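PDB 5XSW: chitinase from Thermococcus chitonophagus, which probably hydrolyses internal glycosidic bonds of chitin and is caught here with sugar bound in its helix-rich domain. Local coordinates for residues A[397-402]-A[431-435]; A[285-291]-A[404-408]; A[193-197]-A[453-458]. One frame throughout, in Å; residues are numbered along the deposited sequence.

Contact 1. Residues A[397-402]-A[431-435]; sequences LTWDDI and VKRAY
Trp399 and Tyr435 are the residues at which segments 397-402 and 431-435 come nearest in backbone, their CA atoms 7.2 Å apart, just where Thr398 and Asp401 form a capping box at the start of helix 399-412. The indole has its CG anti to the backbone N (chi1 174°), which carries it across Lys432. That lysine lies extended over one indole face. Its CB sits above the six-membered ring, 3.5 Å from Trp399 CH2, and its NZ makes an off-centre cation-pi contact 4.2 Å from the centroid of the five-membered ring. At the indole edge, near its plane, Val431 CG1 is 3.9 Å from Trp399 CZ3; the same methyl meets Ile402 CG2 at 3.6 Å. The Trp399 and Tyr435 rings are inclined at 58°, and Trp399 CB makes a CH-pi contact over the tyrosine face, 4.2 Å from its centroid. With a serine here in place of Trp399 the indole face is gone, and the lysine chain would probably be set free to turn while a gap opened beside Tyr435. The contact is mostly aromatic and aliphatic packing, with one lysine charge placed over the indole at the exposed margin.

Contact 2. Residues A[285-291]-A[404-408]; sequences NDTAWIT and YFFTV
Ile290 turns two methyls, CD1 and CG2, to three residues of helix 399-412. Its CG1 is anti to the carbonyl carbon (chi1 -67°) and the chain beyond is extended, which drives CD1 to Tyr404, 3.7 Å from its CE2. The same methyl meets Val408 CB at 3.9 Å, where the two aliphatic side chains approach tip to tip. The CG2 branch points to the other side of the isoleucine, 3.7 Å from Phe405 CE1. Ile290 therefore has a hold on three residues that span one turn of the opposing helix.

Tyr404 has CG anti to its backbone N (chi1 169°), and its ring reaches beyond the isoleucine to residues 285-287. There the hydroxyl donates to a water at the ring edge, in the ring plane, with Tyr404 OH 2.7 Å from the water oxygen. This water in turn donates to the carbonyl of Asp286, at 2.8 Å from Asp286 O, and so ties the ring to the backbone there. Thr287 fills the angle between tyrosine and valine: its CG2 stands 3.6 Å from Tyr404 OH and 3.8 Å from Val408 CG2. The chain entering the helix is held by a capping bond, Ala288 N to Asp286 OD1 at 3.0 Å, and by Thr287 O, which accepts from both Ile290 N and Thr291 N.

Helix 186-199 flanks the joint, with Tyr187 edge-to-face against Tyr404 and also touching Ile290. Phe405 reaches Met190 and Leu194 of that helix and meets Phe453 of helix 449-461 edge-to-face, while Phe406 turns to helix 421-439; the segment 404-408 thus runs in the midst of four other helices.

Contact 3. Residues A[193-197]-A[453-458]; sequences ALAYE and FLTILR
Glu197 reaches across from helix 186-199 to Arg458 of helix 449-461 and forms a two-pronged salt bridge between helices whose local axes pass 10.2 Å apart and cross at -62°. Of the residues in this contact, Glu197 loses the most surface to it, followed by Leu457 and Leu454.

The glutamate leaves its helix with CG anti to the backbone N and then bends at chi2 (62°), which brings the carboxylate against the side of the guanidinium. Arg458 grips it side-on: NH2 bonds to Glu197 OE1 at 2.9 Å, and NE bonds almost straight to Glu197 OE2 at 3.0 Å. The two planes are nevertheless turned 64° from each other; OE2 is met from above the carboxylate plane, whereas it lies close to the plane of the guanidinium. The remaining arginine nitrogen, NH1, bonds to Pro159 O of a nearby loop.

Leu457 sits over the turn of helix 186-199 that precedes the glutamate. Its CD1 comes within 3.4 Å of Ala193 O, and its CD2 faces Leu194 CD1 at 4.2 Å. Leu454, a turn earlier, straddles Tyr196 and Glu197: CD1 lies 4.0 Å from Tyr196 CE2, and CD2 lies 3.7 Å from Glu197 OE1. Its CB also covers one face of the Arg458 guanidinium. Beside these leucines, Ala193 CB meets the edge of the Phe453 ring, 3.5 Å from CD2.

Every residue that touches here is buried, so the charged pair is buried too, with Leu454 and Leu457 packed beside it. The paired bonds give each carboxylate oxygen one arginine N-H partner, and NH1 has Pro159 O, which would probably offset much of the cost of burying the charges and also fix how one helix is set against the other.

How the contacts relate
From the N terminus, the chain passes a strand-rich domain before reaching the helix-rich domain that holds all three contacts. Segment 193-197 comes first, and contact 3 closes the widest loop when the chain returns at 453-458; both other contacts fall within it. Contact 2 opens at 285-291, contact 1 opens at 397-402, and only then does 404-408 close contact 2, before 431-435 closes contact 1, so these two cross. They share helix 399-412. Side chains join the sites directly: Val431 CG1 lies 3.9 Å from Phe406 CE2, and Leu397 CD1 lies 3.6 Å from Phe453 CD1. Together they bind helices 186-199, 288-311, 399-412, 421-439 and 449-461 into one bundle.

Contact 1. Residues A[397-402]-A[431-435]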
loop_
_atom_site.group_PDB
_atom_site.type_symbol
_atom_site.label_atom_id
_atom_site.label_comp_id
_atom_site.label_asym_id
_atom_site.label_seq_id
_atom_site.Cartn_x
_atom_site.Cartn_y
_atom_site.Cartn_z
ATOM N N LEU A 397 -30.021 17.550 11.812
ATOM C CA LEU A 397 -30.050 16.299 11.071
ATOM C C LEU A 397 -31.488 15.802 11.042
ATOM O O LEU A 397 -32.101 15.681 12.105
ATOM C CB LEU A 397 -29.162 15.237 11.737
ATOM C CG LEU A 397 -27.747 15.663 12.143
ATOM C CD1 LEU A 397 -27.008 14.535 12.879
ATOM C CD2 LEU A 397 -27.009 16.039 10.828
ATOM N N THR A 398 -31.977 15.437 9.860
ATOM C CA THR A 398 -33.334 14.960 9.664
ATOM C C THR A 398 -33.262 13.467 9.604
ATOM O O THR A 398 -32.153 12.885 9.483
ATOM C CB THR A 398 -33.934 15.481 8.337
ATOM O OG1 THR A 398 -33.197 14.903 7.253
ATOM C CG2 THR A 398 -33.850 16.993 8.250
ATOM N N TRP A 399 -34.420 12.816 9.617
ATOM C CA TRP A 399 -34.408 11.362 9.541
ATOM C C TRP A 399 -33.743 10.890 8.233
ATOM O O TRP A 399 -32.983 9.923 8.231
ATOM C CB TRP A 399 -35.830 10.713 9.649
ATOM C CG TRP A 399 -35.691 9.223 9.405
ATOM C CD1 TRP A 399 -36.219 8.480 8.365
ATOM C CD2 TRP A 399 -34.883 8.315 10.172
ATOM N NE1 TRP A 399 -35.798 7.163 8.466
ATOM C CE2 TRP A 399 -34.990 7.047 9.575
ATOM C CE3 TRP A 399 -34.102 8.458 11.327
ATOM C CZ2 TRP A 399 -34.341 5.955 10.072
ATOM C CZ3 TRP A 399 -33.449 7.378 11.807
ATOM C CH2 TRP A 399 -33.569 6.133 11.197
ATOM N N ASP A 400 -34.075 11.530 7.113
ATOM C CA ASP A 400 -33.452 11.199 5.831
ATOM C C ASP A 400 -31.889 11.275 5.911
ATOM O O ASP A 400 -31.219 10.433 5.347
ATOM C CB ASP A 400 -33.945 12.145 4.735
ATOM C CG ASP A 400 -35.367 11.768 4.222
ATOM O OD1 ASP A 400 -35.870 10.678 4.546
ATOM O OD2 ASP A 400 -35.936 12.532 3.451
ATOM N N ASP A 401 -31.371 12.289 6.585
ATOM C CA ASP A 401 -29.904 12.408 6.818
ATOM C C ASP A 401 -29.318 11.186 7.527
ATOM O O ASP A 401 -28.260 10.659 7.128
ATOM C CB ASP A 401 -29.591 13.636 7.674
ATOM C CG ASP A 401 -29.897 14.941 6.979
ATOM O OD1 ASP A 401 -29.949 14.977 5.723
ATOM O OD2 ASP A 401 -30.070 15.935 7.692
ATOM N N ILE A 402 -29.998 10.746 8.597
ATOM C CA ILE A 402 -29.542 9.628 9.424
ATOM C C ILE A 402 -29.628 8.334 8.646
ATOM O O ILE A 402 -28.709 7.506 8.638
ATOM C CB ILE A 402 -30.390 9.495 10.738
ATOM C CG1 ILE A 402 -30.334 10.786 11.554
ATOM C CG2 ILE A 402 -29.932 8.314 11.579
ATOM C CD1 ILE A 402 -29.014 11.171 12.070
ATOM N N VAL A 431 -32.422 2.938 16.069
ATOM C CA VAL A 431 -31.895 4.264 15.685
ATOM C C VAL A 431 -33.032 5.219 15.372
ATOM O O VAL A 431 -33.056 6.390 15.792
ATOM C CB VAL A 431 -30.948 4.131 14.434
ATOM C CG1 VAL A 431 -30.683 5.506 13.778
ATOM C CG2 VAL A 431 -29.632 3.399 14.836
ATOM N N LYS A 432 -34.004 4.730 14.596
ATOM C CA LYS A 432 -35.161 5.610 14.286
ATOM C C LYS A 432 -35.962 5.998 15.530
ATOM O O LYS A 432 -36.382 7.181 15.713
ATOM C CB LYS A 432 -36.106 4.935 13.272
ATOM C CG LYS A 432 -37.262 5.890 12.890
ATOM C CD LYS A 432 -37.935 5.497 11.629
ATOM C CE LYS A 432 -38.849 6.640 11.141
ATOM N NZ LYS A 432 -39.316 6.276 9.761
ATOM N N ARG A 433 -36.173 5.012 16.408
ATOM C CA ARG A 433 -36.868 5.331 17.677
ATOM C C ARG A 433 -36.092 6.342 18.482
ATOM O O ARG A 433 -36.658 7.306 19.028
ATOM C CB ARG A 433 -37.111 4.063 18.526
ATOM C CG ARG A 433 -37.885 4.372 19.825
ATOM C CD ARG A 433 -38.242 3.111 20.610
ATOM N NE ARG A 433 -38.845 3.422 21.919
ATOM C CZ ARG A 433 -40.153 3.594 22.125
ATOM N NH1 ARG A 433 -41.009 3.486 21.113
ATOM N NH2 ARG A 433 -40.605 3.865 23.345
ATOM N N ALA A 434 -34.760 6.172 18.546
ATOM C CA ALA A 434 -33.976 7.161 19.291
ATOM C C ALA A 434 -34.051 8.547 18.636
ATOM O O ALA A 434 -34.149 9.598 19.299
ATOM C CB ALA A 434 -32.457 6.664 19.414
ATOM N N TYR A 435 -33.946 8.556 17.311
ATOM C CA TYR A 435 -34.105 9.831 16.597
ATOM C C TYR A 435 -35.475 10.533 16.971
ATOM O O TYR A 435 -35.546 11.722 17.326
ATOM C CB TYR A 435 -34.017 9.579 15.090
ATOM C CG TYR A 435 -34.476 10.759 14.301
ATOM C CD1 TYR A 435 -33.566 11.769 13.940
ATOM C CD2 TYR A 435 -35.839 10.912 13.955
ATOM C CE1 TYR A 435 -33.978 12.887 13.253
ATOM C CE2 TYR A 435 -36.264 12.037 13.282
ATOM C CZ TYR A 435 -35.333 13.016 12.931
ATOM O OH TYR A 435 -35.733 14.134 12.239
#

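Contact 2. Residues A[285-291]-A[404-408]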
loop_
_atom_site.group_PDB
_atom_site.type_symbol
_atom_site.label_atom_id
_atom_site.label_comp_id
_atom_site.label_asym_id
_atom_site.label_seq_id
_atom_site.Cartn_x
_atom_site.Cartn_y
_atom_site.Cartn_z
ATOM N N ASN A 285 -23.575 15.188 -1.485
ATOM C CA ASN A 285 -24.020 13.791 -1.487
ATOM C C ASN A 285 -22.976 12.804 -1.930
ATOM O O ASN A 285 -23.225 11.584 -1.953
ATOM C CB ASN A 285 -25.241 13.619 -2.408
ATOM C CG ASN A 285 -26.420 14.479 -1.992
ATOM O OD1 ASN A 285 -26.654 14.756 -0.803
ATOM N ND2 ASN A 285 -27.172 14.916 -2.984
ATOM N N ASP A 286 -21.784 13.296 -2.273
ATOM C CA ASP A 286 -20.739 12.345 -2.658
ATOM C C ASP A 286 -20.445 11.457 -1.416
ATOM O O ASP A 286 -20.198 11.995 -0.336
ATOM C CB ASP A 286 -19.489 13.119 -3.119
ATOM C CG ASP A 286 -18.434 12.234 -3.708
ATOM O OD1 ASP A 286 -18.129 11.142 -3.170
ATOM O OD2 ASP A 286 -17.934 12.614 -4.784
ATOM N N THR A 287 -20.493 10.136 -1.561
ATOM C CA THR A 287 -20.398 9.264 -0.390
ATOM C C THR A 287 -19.016 9.337 0.240
ATOM O O THR A 287 -18.844 8.973 1.420
ATOM C CB THR A 287 -20.720 7.774 -0.730
ATOM O OG1 THR A 287 -19.816 7.267 -1.741
ATOM C CG2 THR A 287 -22.255 7.648 -1.166
ATOM N N ALA A 288 -18.018 9.802 -0.519
ATOM C CA ALA A 288 -16.649 9.926 0.051
ATOM C C ALA A 288 -16.608 11.004 1.163
ATOM O O ALA A 288 -15.669 11.058 1.937
ATOM C CB ALA A 288 -15.625 10.243 -1.098
ATOM N N TRP A 289 -17.608 11.883 1.245
ATOM C CA TRP A 289 -17.639 12.821 2.379
ATOM C C TRP A 289 -17.786 12.027 3.703
ATOM O O TRP A 289 -17.326 12.437 4.748
ATOM C CB TRP A 289 -18.792 13.804 2.249
ATOM C CG TRP A 289 -18.486 14.936 1.226
ATOM C CD1 TRP A 289 -19.169 15.193 0.041
ATOM C CD2 TRP A 289 -17.468 15.896 1.329
ATOM N NE1 TRP A 289 -18.581 16.277 -0.592
ATOM C CE2 TRP A 289 -17.565 16.751 0.203
ATOM C CE3 TRP A 289 -16.460 16.154 2.297
ATOM C CZ2 TRP A 289 -16.697 17.826 0.000
ATOM C CZ3 TRP A 289 -15.602 17.254 2.100
ATOM C CH2 TRP A 289 -15.728 18.077 0.957
ATOM N N ILE A 290 -18.435 10.887 3.635
ATOM C CA ILE A 290 -18.603 10.059 4.816
ATOM C C ILE A 290 -17.449 9.072 4.961
ATOM O O ILE A 290 -16.875 8.923 6.046
ATOM C CB ILE A 290 -19.937 9.281 4.734
ATOM C CG1 ILE A 290 -21.112 10.248 4.831
ATOM C CG2 ILE A 290 -19.988 8.176 5.793
ATOM C CD1 ILE A 290 -22.543 9.565 4.449
ATOM N N THR A 291 -17.108 8.361 3.884
ATOM C CA THR A 291 -16.088 7.333 4.019
ATOM C C THR A 291 -14.680 7.898 4.254
ATOM O O THR A 291 -13.893 7.252 4.952
ATOM C CB THR A 291 -16.022 6.374 2.789
ATOM O OG1 THR A 291 -15.877 7.118 1.565
ATOM C CG2 THR A 291 -17.307 5.524 2.717
ATOM N N TYR A 404 -29.612 7.973 5.412
ATOM C CA TYR A 404 -28.606 8.027 4.350
ATOM C C TYR A 404 -27.222 7.638 4.925
ATOM O O TYR A 404 -26.498 6.765 4.414
ATOM C CB TYR A 404 -28.586 9.453 3.768
ATOM C CG TYR A 404 -27.392 9.666 2.857
ATOM C CD1 TYR A 404 -27.197 8.875 1.724
ATOM C CD2 TYR A 404 -26.452 10.639 3.153
ATOM C CE1 TYR A 404 -26.068 9.073 0.905
ATOM C CE2 TYR A 404 -25.357 10.844 2.348
ATOM C CZ TYR A 404 -25.169 10.066 1.236
ATOM O OH TYR A 404 -24.027 10.318 0.485
ATOM N N PHE A 405 -26.878 8.291 6.024
ATOM C CA PHE A 405 -25.613 7.998 6.706
ATOM C C PHE A 405 -25.440 6.505 6.961
ATOM O O PHE A 405 -24.424 5.912 6.558
ATOM C CB PHE A 405 -25.517 8.788 8.006
ATOM C CG PHE A 405 -24.236 8.506 8.753
ATOM C CD1 PHE A 405 -23.037 9.094 8.336
ATOM C CD2 PHE A 405 -24.216 7.613 9.825
ATOM C CE1 PHE A 405 -21.834 8.800 8.991
ATOM C CE2 PHE A 405 -23.006 7.324 10.485
ATOM C CZ PHE A 405 -21.833 7.938 10.069
ATOM N N PHE A 406 -26.444 5.829 7.532
ATOM C CA PHE A 406 -26.241 4.418 7.819
ATOM C C PHE A 406 -26.294 3.494 6.592
ATOM O O PHE A 406 -25.634 2.482 6.596
ATOM C CB PHE A 406 -27.239 3.910 8.884
ATOM C CG PHE A 406 -26.896 4.369 10.259
ATOM C CD1 PHE A 406 -25.893 3.737 10.973
ATOM C CD2 PHE A 406 -27.523 5.472 10.822
ATOM C CE1 PHE A 406 -25.523 4.170 12.259
ATOM C CE2 PHE A 406 -27.148 5.914 12.119
ATOM C CZ PHE A 406 -26.136 5.265 12.821
ATOM N N THR A 407 -27.075 3.848 5.563
ATOM C CA THR A 407 -26.988 3.163 4.260
ATOM C C THR A 407 -25.562 3.185 3.696
ATOM O O THR A 407 -25.062 2.175 3.239
ATOM C CB THR A 407 -27.945 3.841 3.229
ATOM O OG1 THR A 407 -29.267 3.858 3.777
ATOM C CG2 THR A 407 -27.979 3.106 1.921
ATOM N N VAL A 408 -24.934 4.348 3.696
ATOM C CA VAL A 408 -23.546 4.427 3.206
ATOM C C VAL A 408 -22.631 3.581 4.094
ATOM O O VAL A 408 -21.775 2.778 3.616
ATOM C CB VAL A 408 -23.069 5.891 3.167
ATOM C CG1 VAL A 408 -21.548 5.917 2.749
ATOM C CG2 VAL A 408 -23.967 6.710 2.134
HETATM O O HOH W 1 -22.407 12.361 1.329
#

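Contact 3. Residues A[193-197]-A[453-458]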
loop_
_atom_site.group_PDB
_atom_site.type_symbol
_atom_site.label_atom_id
_atom_site.label_comp_id
_atom_site.label_asym_id
_atom_site.label_seq_id
_atom_site.Cartn_x
_atom_site.Cartn_y
_atom_site.Cartn_z
ATOM N N ALA A 193 -17.796 12.093 13.299
ATOM C CA ALA A 193 -18.362 11.717 14.605
ATOM C C ALA A 193 -18.191 10.228 14.768
ATOM O O ALA A 193 -17.956 9.728 15.872
ATOM C CB ALA A 193 -19.875 12.124 14.711
ATOM N N LEU A 194 -18.326 9.489 13.670
ATOM C CA LEU A 194 -18.204 8.051 13.769
ATOM C C LEU A 194 -16.723 7.706 13.991
ATOM O O LEU A 194 -16.428 6.773 14.739
ATOM C CB LEU A 194 -18.734 7.319 12.507
ATOM C CG LEU A 194 -18.517 5.788 12.477
ATOM C CD1 LEU A 194 -19.167 5.150 13.754
ATOM C CD2 LEU A 194 -19.105 5.133 11.208
ATOM N N ALA A 195 -15.804 8.417 13.338
ATOM C CA ALA A 195 -14.379 8.167 13.597
ATOM C C ALA A 195 -14.057 8.370 15.092
ATOM O O ALA A 195 -13.269 7.659 15.671
ATOM C CB ALA A 195 -13.475 9.129 12.726
ATOM N N TYR A 196 -14.639 9.419 15.658
ATOM C CA TYR A 196 -14.475 9.764 17.084
ATOM C C TYR A 196 -15.019 8.637 17.965
ATOM O O TYR A 196 -14.327 8.082 18.766
ATOM C CB TYR A 196 -15.244 11.060 17.343
ATOM C CG TYR A 196 -15.210 11.623 18.757
ATOM C CD1 TYR A 196 -14.134 11.396 19.613
ATOM C CD2 TYR A 196 -16.262 12.438 19.211
ATOM C CE1 TYR A 196 -14.108 11.972 20.902
ATOM C CE2 TYR A 196 -16.250 12.986 20.488
ATOM C CZ TYR A 196 -15.185 12.738 21.327
ATOM O OH TYR A 196 -15.174 13.317 22.587
ATOM N N GLU A 197 -16.280 8.279 17.784
ATOM C CA GLU A 197 -16.900 7.290 18.669
ATOM C C GLU A 197 -16.325 5.891 18.456
ATOM O O GLU A 197 -16.121 5.110 19.403
ATOM C CB GLU A 197 -18.467 7.308 18.484
ATOM C CG GLU A 197 -19.221 6.388 19.515
ATOM C CD GLU A 197 -19.021 6.826 20.989
ATOM O OE1 GLU A 197 -18.750 8.038 21.283
ATOM O OE2 GLU A 197 -19.177 5.952 21.865
ATOM N N PHE A 453 -25.979 13.514 18.140
ATOM C CA PHE A 453 -25.538 12.457 17.223
ATOM C C PHE A 453 -24.660 11.363 17.886
ATOM O O PHE A 453 -24.715 10.196 17.483
ATOM C CB PHE A 453 -24.811 13.067 15.963
ATOM C CG PHE A 453 -24.614 12.041 14.860
ATOM C CD1 PHE A 453 -25.699 11.465 14.246
ATOM C CD2 PHE A 453 -23.328 11.647 14.459
ATOM C CE1 PHE A 453 -25.546 10.469 13.247
ATOM C CE2 PHE A 453 -23.140 10.685 13.469
ATOM C CZ PHE A 453 -24.242 10.085 12.855
ATOM N N LEU A 454 -23.862 11.692 18.915
ATOM C CA LEU A 454 -23.128 10.614 19.578
ATOM C C LEU A 454 -24.068 9.581 20.210
ATOM O O LEU A 454 -23.784 8.375 20.206
ATOM C CB LEU A 454 -22.201 11.139 20.680
ATOM C CG LEU A 454 -20.917 11.828 20.194
ATOM C CD1 LEU A 454 -20.038 12.287 21.411
ATOM C CD2 LEU A 454 -20.136 10.821 19.279
ATOM N N THR A 455 -25.202 10.060 20.716
ATOM C CA THR A 455 -26.170 9.110 21.343
ATOM C C THR A 455 -26.787 8.202 20.259
ATOM O O THR A 455 -26.908 6.987 20.425
ATOM C CB THR A 455 -27.227 9.908 22.151
ATOM O OG1 THR A 455 -26.574 10.550 23.259
ATOM C CG2 THR A 455 -28.300 8.927 22.730
ATOM N N ILE A 456 -27.075 8.784 19.082
ATOM C CA ILE A 456 -27.549 7.998 17.946
ATOM C C ILE A 456 -26.527 6.936 17.551
ATOM O O ILE A 456 -26.847 5.744 17.329
ATOM C CB ILE A 456 -27.834 8.892 16.709
ATOM C CG1 ILE A 456 -29.011 9.862 16.950
ATOM C CG2 ILE A 456 -27.991 7.980 15.449
ATOM C CD1 ILE A 456 -30.434 9.145 17.035
ATOM N N LEU A 457 -25.269 7.354 17.438
ATOM C CA LEU A 457 -24.201 6.364 17.152
ATOM C C LEU A 457 -24.122 5.209 18.192
ATOM O O LEU A 457 -23.959 4.024 17.829
ATOM C CB LEU A 457 -22.838 7.066 17.077
ATOM C CG LEU A 457 -22.619 7.951 15.804
ATOM C CD1 LEU A 457 -21.230 8.652 15.815
ATOM C CD2 LEU A 457 -22.803 7.108 14.513
ATOM N N ARG A 458 -24.258 5.559 19.460
ATOM C CA ARG A 458 -24.167 4.556 20.542
ATOM C C ARG A 458 -25.322 3.591 20.476
ATOM O O ARG A 458 -25.139 2.372 20.635
ATOM C CB ARG A 458 -24.140 5.265 21.917
ATOM C CG ARG A 458 -22.778 5.882 22.154
ATOM C CD ARG A 458 -22.627 6.701 23.410
ATOM N NE ARG A 458 -21.362 7.421 23.315
ATOM C CZ ARG A 458 -21.108 8.563 23.913
ATOM N NH1 ARG A 458 -22.018 9.131 24.688
ATOM N NH2 ARG A 458 -19.953 9.170 23.709
#